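Local coordinates for possible translation initiation inhibitor (Rhodopseudomonas palustris, PDB 3LME), which is of unknown function but belongs to the YjgF-like family of small alpha/beta proteins and carries the name of a possible translation initiation inhibitor, at residues 50-53 with 54-58; 92-95 with 96-100. The protein carries 1 engineered substitution. All blocks are in the same frame, centred on the assembly; numbering follows the deposited sequence.

Overall arrangement
Contact 1 (50-53 with 54-58) and contact 2 (92-95 with 96-100) are short stretches of the two neighbouring helices of the YjgF-like fold, 48-64 and 83-98, contact 2 running off the C-terminal end of its helix; their centres lie about 12 Å apart. The helices meet through apolar side chains: Ile52 CG2 is 3.7 Å from Val93 CG2, and Phe56 fits against both Val93 and Ile97, with its CB 3.7 Å from Ile97 CD1. That methyl also lies against the Arg53 side chain, beside NE. Contact 1 is the more central, about 8 Å from the chain centre to its own; contact 2 lies about 14 Å out, and reaches another subunit.

Contact 1: 50-53 with 54-58; sequences ARIR and RMFDN
Arg53 and Asp57, one helical turn apart, form a salt bridge in which Arg53 NE donates to Asp57 OD1 at 3.0 Å. The acceptor lies almost in the guanidinium plane, while NE approaches OD1 from its syn side, somewhat out of the carboxylate plane; the two flat groups are turned 75° apart. Arg53 sends CG anti to its backbone N (chi1 176°) and bends at chi2, which carries NE along the helix to the acid. Arg51 turns instead toward Asp118, with which its NE forms a salt bridge. The backbone repeats the same i to i+4 spacing: Asp57 N bonds to Arg53 O at 2.8 Å and Phe56 N to Ile52 O at 2.9 Å, both nearly straight. All this belongs largely to the N-terminal half of helix 48-64, a helix that packs on the sheet in this YjgF-like alpha/beta fold; Met55 and Phe56 reach Ile122 of strand 120-127. On the buried side Ile52 and Phe56 lie alongside each other, and Ile52 CG2 meets the edge of the phenyl ring, 3.7 Å from Phe56 CE2. More loosely, the same methyl faces Met55 CE at 4.2 Å.

Contact 2: 92-95 with 96-100; sequences KVQK and DIWGD
Trp98 N to Gln94 O, at 2.8 Å and 167°, is a well-formed i to i+4 bond at the C-terminal end of helix 83-98, the crossover helix of the beta-alpha-beta unit made with strands 73-80 and 106-110. The turns around it are less regular: Ile97 N shares two weak bonds, to Val93 O and Gln94 O, and Gly99 N makes a weak one to Lys95 O. Gly99, with positive phi (64°), is the first residue to leave the helical course after Trp98. On the outer side Lys92 NZ forms a salt bridge with Asp96 OD2 at 2.9 Å, meeting the carboxylate on its syn side; a second salt bridge, to Glu49, gives this ammonium two acidic partners and ties the helix to 48-64. Lys92 leaves with CG roughly anti to the backbone N (chi1 160°) and bends beyond CG, which brings NZ to Asp96. Val93 and Ile97 point the same way, with Val93 CG1 4.1 Å from Ile97 CD1. Gln94 runs past the CE3-CZ3 rim of the Trp98 indole; the Gln94 side-chain oxygen, OE1, bonds to Arg106 and, weakly, to Thr18 of the second subunit, whereas Trp98 NE1 donates to the backbone O of Lys70. Ile97 CG2 lies 3.5 Å from the indole plane, toward the rim. On the opposite side the Gln94 amide, almost perpendicular to the ring, brings NE2 over the rim, 3.8 Å from Trp98 CZ3.

Contact 1: 50-53 with 54-58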
loop_
_atom_site.group_PDB
_atom_site.type_symbol
_atom_site.label_atom_id
_atom_site.label_comp_id
_atom_site.label_asym_id
_atom_site.label_seq_id
_atom_site.Cartn_x
_atom_site.Cartn_y
_atom_site.Cartn_z
ATOM N N ALA A 50 11.527 -9.084 -19.854
ATOM C CA ALA A 50 10.996 -8.023 -20.677
ATOM C C ALA A 50 9.732 -7.516 -20.025
ATOM O O ALA A 50 9.502 -6.318 -20.003
ATOM C CB ALA A 50 10.723 -8.526 -22.080
ATOM N N ARG A 51 8.925 -8.418 -19.464
ATOM C CA ARG A 51 7.645 -8.048 -18.843
ATOM C C ARG A 51 7.818 -7.155 -17.639
ATOM O O ARG A 51 7.161 -6.132 -17.514
ATOM C CB ARG A 51 6.908 -9.287 -18.402
ATOM C CG ARG A 51 5.486 -9.034 -18.062
ATOM C CD ARG A 51 4.597 -9.086 -19.295
ATOM N NE ARG A 51 3.392 -9.828 -18.963
ATOM C CZ ARG A 51 3.194 -11.112 -19.264
ATOM N NH1 ARG A 51 2.062 -11.704 -18.886
ATOM N NH2 ARG A 51 4.103 -11.787 -19.962
ATOM N N ILE A 52 8.717 -7.559 -16.755
ATOM C CA ILE A 52 9.001 -6.823 -15.564
ATOM C C ILE A 52 9.721 -5.507 -15.844
ATOM O O ILE A 52 9.341 -4.466 -15.256
ATOM C CB ILE A 52 9.766 -7.688 -14.581
ATOM C CG1 ILE A 52 8.781 -8.616 -13.872
ATOM C CG2 ILE A 52 10.493 -6.819 -13.556
ATOM C CD1 ILE A 52 9.406 -9.831 -13.309
ATOM N N ARG A 53 10.741 -5.527 -16.720
ATOM C CA ARG A 53 11.411 -4.270 -17.138
ATOM C C ARG A 53 10.357 -3.273 -17.657
ATOM O O ARG A 53 10.351 -2.094 -17.275
ATOM C CB ARG A 53 12.538 -4.516 -18.162
ATOM C CG ARG A 53 13.236 -3.253 -18.722
ATOM C CD ARG A 53 13.707 -2.293 -17.591
ATOM N NE ARG A 53 14.400 -1.044 -18.000
ATOM C CZ ARG A 53 15.719 -0.926 -18.189
ATOM N NH1 ARG A 53 16.496 -1.986 -18.054
ATOM N NH2 ARG A 53 16.261 0.247 -18.520
ATOM N N ARG A 54 9.426 -3.777 -18.456
ATOM C CA ARG A 54 8.402 -2.937 -19.029
ATOM C C ARG A 54 7.420 -2.401 -18.000
ATOM O O ARG A 54 6.901 -1.292 -18.153
ATOM C CB ARG A 54 7.654 -3.687 -20.123
ATOM C CG ARG A 54 6.724 -2.824 -20.968
ATOM C CD ARG A 54 7.548 -1.843 -21.719
ATOM N NE ARG A 54 6.847 -1.426 -22.920
ATOM C CZ ARG A 54 7.087 -1.893 -24.141
ATOM N NH1 ARG A 54 8.015 -2.816 -24.345
ATOM N NH2 ARG A 54 6.370 -1.426 -25.160
ATOM N N MET A 55 7.140 -3.194 -16.969
ATOM C CA MET A 55 6.329 -2.741 -15.839
ATOM C C MET A 55 7.033 -1.567 -15.155
ATOM O O MET A 55 6.417 -0.516 -14.920
ATOM C CB MET A 55 6.100 -3.889 -14.868
ATOM C CG MET A 55 5.374 -3.537 -13.562
ATOM S SD MET A 55 5.259 -5.002 -12.516
ATOM C CE MET A 55 6.976 -5.144 -11.965
ATOM N N PHE A 56 8.334 -1.720 -14.892
ATOM C CA PHE A 56 9.101 -0.618 -14.310
ATOM C C PHE A 56 9.162 0.638 -15.197
ATOM O O PHE A 56 8.928 1.757 -14.706
ATOM C CB PHE A 56 10.484 -1.078 -13.935
ATOM C CG PHE A 56 10.546 -1.768 -12.625
ATOM C CD1 PHE A 56 10.592 -1.047 -11.458
ATOM C CD2 PHE A 56 10.564 -3.151 -12.557
ATOM C CE1 PHE A 56 10.671 -1.691 -10.236
ATOM C CE2 PHE A 56 10.628 -3.827 -11.315
ATOM C CZ PHE A 56 10.679 -3.103 -10.169
ATOM N N ASP A 57 9.446 0.453 -16.493
ATOM C CA ASP A 57 9.462 1.561 -17.435
ATOM C C ASP A 57 8.085 2.269 -17.491
ATOM O O ASP A 57 8.020 3.508 -17.455
ATOM C CB ASP A 57 9.875 1.094 -18.830
ATOM C CG ASP A 57 11.358 0.649 -18.930
ATOM O OD1 ASP A 57 12.210 0.948 -18.048
ATOM O OD2 ASP A 57 11.679 -0.004 -19.949
ATOM N N ASN A 58 6.984 1.522 -17.577
ATOM C CA ASN A 58 5.702 2.189 -17.571
ATOM C C ASN A 58 5.527 3.059 -16.329
ATOM O O ASN A 58 5.054 4.194 -16.434
ATOM C CB ASN A 58 4.548 1.202 -17.634
ATOM C CG ASN A 58 4.342 0.612 -18.997
ATOM O OD1 ASN A 58 3.756 -0.449 -19.132
ATOM N ND2 ASN A 58 4.802 1.290 -20.012
#

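Contact 2: 92-95 with 96-100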
loop_
_atom_site.group_PDB
_atom_site.type_symbol
_atom_site.label_atom_id
_atom_site.label_comp_id
_atom_site.label_asym_id
_atom_site.label_seq_id
_atom_site.Cartn_x
_atom_site.Cartn_y
_atom_site.Cartn_z
ATOM N N LYS A 92 17.081 -8.487 -10.586
ATOM C CA LYS A 92 17.889 -8.257 -11.761
ATOM C C LYS A 92 17.458 -6.952 -12.483
ATOM O O LYS A 92 18.294 -6.117 -12.862
ATOM C CB LYS A 92 17.784 -9.493 -12.652
ATOM C CG LYS A 92 18.134 -9.315 -14.080
ATOM C CD LYS A 92 19.548 -9.802 -14.398
ATOM C CE LYS A 92 20.195 -8.901 -15.497
ATOM N NZ LYS A 92 19.216 -8.140 -16.392
ATOM N N VAL A 93 16.158 -6.751 -12.645
ATOM C CA VAL A 93 15.705 -5.557 -13.337
ATOM C C VAL A 93 16.033 -4.283 -12.570
ATOM O O VAL A 93 16.384 -3.256 -13.174
ATOM C CB VAL A 93 14.233 -5.629 -13.687
ATOM C CG1 VAL A 93 13.746 -4.272 -14.151
ATOM C CG2 VAL A 93 14.010 -6.710 -14.796
ATOM N N GLN A 94 15.930 -4.355 -11.241
ATOM C CA GLN A 94 16.281 -3.217 -10.418
ATOM C C GLN A 94 17.794 -2.943 -10.452
ATOM O O GLN A 94 18.195 -1.792 -10.456
ATOM C CB GLN A 94 15.747 -3.364 -9.000
ATOM C CG GLN A 94 14.294 -3.008 -8.840
ATOM C CD GLN A 94 13.904 -2.839 -7.387
ATOM O OE1 GLN A 94 13.703 -3.813 -6.658
ATOM N NE2 GLN A 94 13.793 -1.596 -6.953
ATOM N N LYS A 95 18.637 -3.976 -10.501
ATOM C CA LYS A 95 20.077 -3.730 -10.713
ATOM C C LYS A 95 20.314 -2.984 -12.028
ATOM O O LYS A 95 21.198 -2.132 -12.125
ATOM C CB LYS A 95 20.902 -5.017 -10.696
ATOM C CG LYS A 95 21.468 -5.356 -9.314
ATOM C CD LYS A 95 22.169 -6.702 -9.323
ATOM C CE LYS A 95 22.090 -7.370 -7.942
ATOM N NZ LYS A 95 23.267 -7.047 -7.030
ATOM N N ASP A 96 19.503 -3.293 -13.035
ATOM C CA ASP A 96 19.668 -2.675 -14.331
ATOM C C ASP A 96 19.337 -1.185 -14.285
ATOM O O ASP A 96 19.943 -0.378 -14.994
ATOM C CB ASP A 96 18.757 -3.342 -15.355
ATOM C CG ASP A 96 19.310 -4.659 -15.904
ATOM O OD1 ASP A 96 20.525 -5.001 -15.698
ATOM O OD2 ASP A 96 18.475 -5.345 -16.567
ATOM N N ILE A 97 18.357 -0.836 -13.459
ATOM C CA ILE A 97 17.807 0.501 -13.468
ATOM C C ILE A 97 18.552 1.369 -12.472
ATOM O O ILE A 97 18.971 2.474 -12.802
ATOM C CB ILE A 97 16.263 0.485 -13.231
ATOM C CG1 ILE A 97 15.574 -0.162 -14.443
ATOM C CG2 ILE A 97 15.718 1.885 -12.962
ATOM C CD1 ILE A 97 14.076 -0.187 -14.380
ATOM N N TRP A 98 18.749 0.845 -11.273
ATOM C CA TRP A 98 19.285 1.610 -10.164
ATOM C C TRP A 98 20.806 1.453 -10.019
ATOM O O TRP A 98 21.427 2.106 -9.189
ATOM C CB TRP A 98 18.544 1.237 -8.856
ATOM C CG TRP A 98 17.297 2.067 -8.631
ATOM C CD1 TRP A 98 17.235 3.273 -8.003
ATOM C CD2 TRP A 98 15.949 1.756 -9.039
ATOM N NE1 TRP A 98 15.941 3.738 -7.995
ATOM C CE2 TRP A 98 15.133 2.833 -8.631
ATOM C CE3 TRP A 98 15.354 0.673 -9.698
ATOM C CZ2 TRP A 98 13.738 2.859 -8.863
ATOM C CZ3 TRP A 98 13.976 0.702 -9.942
ATOM C CH2 TRP A 98 13.184 1.792 -9.531
ATOM N N GLY A 99 21.400 0.586 -10.819
ATOM C CA GLY A 99 22.810 0.315 -10.707
ATOM C C GLY A 99 23.090 -0.319 -9.370
ATOM O O GLY A 99 22.386 -1.243 -8.954
ATOM N N ASP A 100 24.123 0.183 -8.696
ATOM C CA ASP A 100 24.482 -0.304 -7.368
ATOM C C ASP A 100 23.751 0.449 -6.240
ATOM O O ASP A 100 24.061 0.243 -5.059
ATOM C CB ASP A 100 25.997 -0.254 -7.169
ATOM C CG ASP A 100 26.538 1.182 -7.017
ATOM O OD1 ASP A 100 25.757 2.179 -7.157
ATOM O OD2 ASP A 100 27.767 1.298 -6.761
#